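Local coordinates for protein N-acyl-D-glutamate deacylase (Bordetella bronchiseptica, PDB 3GIP) that catalyses the hydrolysis of N-acyl-D-glutamate, removing the acyl group, and is a zinc-binding member of the amidohydrolase superfamily, at residues T20-R24 and T396-A400. Numbering follows the deposited sequence.
Sequences TGAPR and TLEQA
The guanidinium of Arg24 presents one edge to the carboxylate of Glu398, and Leu397 CB touches NH2 obliquely, 3.5 Å away. The result is a side-on, two-nitrogen salt bridge. At the surface of this amidohydrolase of the TIM-barrel clan, it ties the loop between strands 15-16 and 25-26 to the first turn of helix 397-404. Arg24 NE gives a nearly straight bond to Glu398 OE2 (2.8 Å), and NH2 gives a longer one to OE1 (3.1 Å). Both oxygens lie close to the guanidinium plane. The carboxylate is not coplanar with it: the two planes are 49° apart, and both donors approach from above the carboxylate. The Arg24 chain bends at chi3 (70°), which turns NE back to the same OE2 that its own backbone N reaches. Glu398 CG lies beside the backbone N and anti to the carbonyl carbon (chi1 -75°), where it packs on Ala22 O at 3.3 Å; a bend at chi2 then swings the carboxylate toward Arg24. Ile17 touches Arg24, Leu397 and Glu398. Within the loop, Thr20 OG1 accepts from Ala22 N, an ST turn. On the helix side, Thr396 and Gln399 form a capping box. One water bridges the backbones, accepting from Gly21 N and donating to Glu398 O. Glu398 OE2 takes two N-H groups of one residue; the bond from Arg24 N, 2.9 Å long, uses the anti lone pair of OE2.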
loop_
_atom_site.group_PDB
_atom_site.type_symbol
_atom_site.label_atom_id
_atom_site.label_comp_id
_atom_site.label_asym_id
_atom_site.label_seq_id
_atom_site.Cartn_x
_atom_site.Cartn_y
_atom_site.Cartn_z
ATOM N N THR A 20 6.496 -17.679 -8.251
ATOM C CA THR A 20 7.660 -18.306 -7.618
ATOM C C THR A 20 8.984 -17.848 -8.218
ATOM O O THR A 20 10.052 -18.135 -7.671
ATOM C CB THR A 20 7.618 -19.833 -7.760
ATOM O OG1 THR A 20 7.727 -20.178 -9.145
ATOM C CG2 THR A 20 6.318 -20.389 -7.196
ATOM N N GLY A 21 8.908 -17.143 -9.340
ATOM C CA GLY A 21 10.112 -16.682 -10.008
ATOM C C GLY A 21 10.511 -17.647 -11.108
ATOM O O GLY A 21 11.398 -17.357 -11.913
ATOM N N ALA A 22 9.848 -18.798 -11.155
ATOM C CA ALA A 22 10.152 -19.796 -12.174
ATOM C C ALA A 22 9.761 -19.271 -13.551
ATOM O O ALA A 22 8.887 -18.420 -13.672
ATOM C CB ALA A 22 9.406 -21.093 -11.874
ATOM N N PRO A 23 10.412 -19.771 -14.613
ATOM C CA PRO A 23 10.092 -19.316 -15.971
ATOM C C PRO A 23 8.622 -19.524 -16.332
ATOM O O PRO A 23 8.017 -20.524 -15.946
ATOM C CB PRO A 23 11.013 -20.165 -16.842
ATOM C CG PRO A 23 12.200 -20.396 -15.954
ATOM C CD PRO A 23 11.549 -20.707 -14.626
ATOM N N ARG A 24 8.056 -18.581 -17.078
ATOM C CA ARG A 24 6.662 -18.675 -17.500
ATOM C C ARG A 24 6.455 -19.992 -18.247
ATOM O O ARG A 24 7.336 -20.445 -18.982
ATOM C CB ARG A 24 6.312 -17.493 -18.407
ATOM C CG ARG A 24 7.061 -17.479 -19.734
ATOM C CD ARG A 24 6.935 -16.130 -20.422
ATOM N NE ARG A 24 7.683 -15.100 -19.709
ATOM C CZ ARG A 24 7.677 -13.811 -20.031
ATOM N NH1 ARG A 24 6.955 -13.385 -21.059
ATOM N NH2 ARG A 24 8.400 -12.950 -19.328
ATOM N N THR A 396 13.123 -9.251 -14.884
ATOM C CA THR A 396 12.228 -9.967 -15.781
ATOM C C THR A 396 10.803 -9.863 -15.279
ATOM O O THR A 396 10.564 -9.483 -14.131
ATOM C CB THR A 396 12.578 -11.460 -15.874
ATOM O OG1 THR A 396 12.381 -12.074 -14.595
ATOM C CG2 THR A 396 14.021 -11.643 -16.308
ATOM N N LEU A 397 9.857 -10.196 -16.147
ATOM C CA LEU A 397 8.455 -10.156 -15.773
ATOM C C LEU A 397 8.227 -11.159 -14.638
ATOM O O LEU A 397 7.480 -10.884 -13.695
ATOM C CB LEU A 397 7.584 -10.497 -16.986
ATOM C CG LEU A 397 6.069 -10.377 -16.802
ATOM C CD1 LEU A 397 5.712 -8.975 -16.319
ATOM C CD2 LEU A 397 5.375 -10.674 -18.126
ATOM N N GLU A 398 8.879 -12.317 -14.722
ATOM C CA GLU A 398 8.742 -13.331 -13.683
ATOM C C GLU A 398 9.209 -12.798 -12.332
ATOM O O GLU A 398 8.580 -13.056 -11.304
ATOM C CB GLU A 398 9.538 -14.593 -14.041
ATOM C CG GLU A 398 8.887 -15.457 -15.119
ATOM C CD GLU A 398 9.317 -15.099 -16.533
ATOM O OE1 GLU A 398 9.795 -13.968 -16.758
ATOM O OE2 GLU A 398 9.159 -15.956 -17.429
ATOM N N GLN A 399 10.315 -12.061 -12.330
ATOM C CA GLN A 399 10.831 -11.497 -11.090
ATOM C C GLN A 399 9.901 -10.409 -10.561
ATOM O O GLN A 399 9.644 -10.333 -9.359
ATOM C CB GLN A 399 12.234 -10.916 -11.304
ATOM C CG GLN A 399 13.308 -11.958 -11.577
ATOM C CD GLN A 399 14.663 -11.336 -11.869
ATOM O OE1 GLN A 399 14.805 -10.528 -12.791
ATOM N NE2 GLN A 399 15.670 -11.715 -11.089
ATOM N N ALA A 400 9.390 -9.571 -11.456
ATOM C CA ALA A 400 8.504 -8.487 -11.046
ATOM C C ALA A 400 7.204 -9.021 -10.457
ATOM O O ALA A 400 6.732 -8.527 -9.432
ATOM C CB ALA A 400 8.213 -7.571 -12.232
HETATM O O HOH W 1 6.948 -15.334 -10.652
#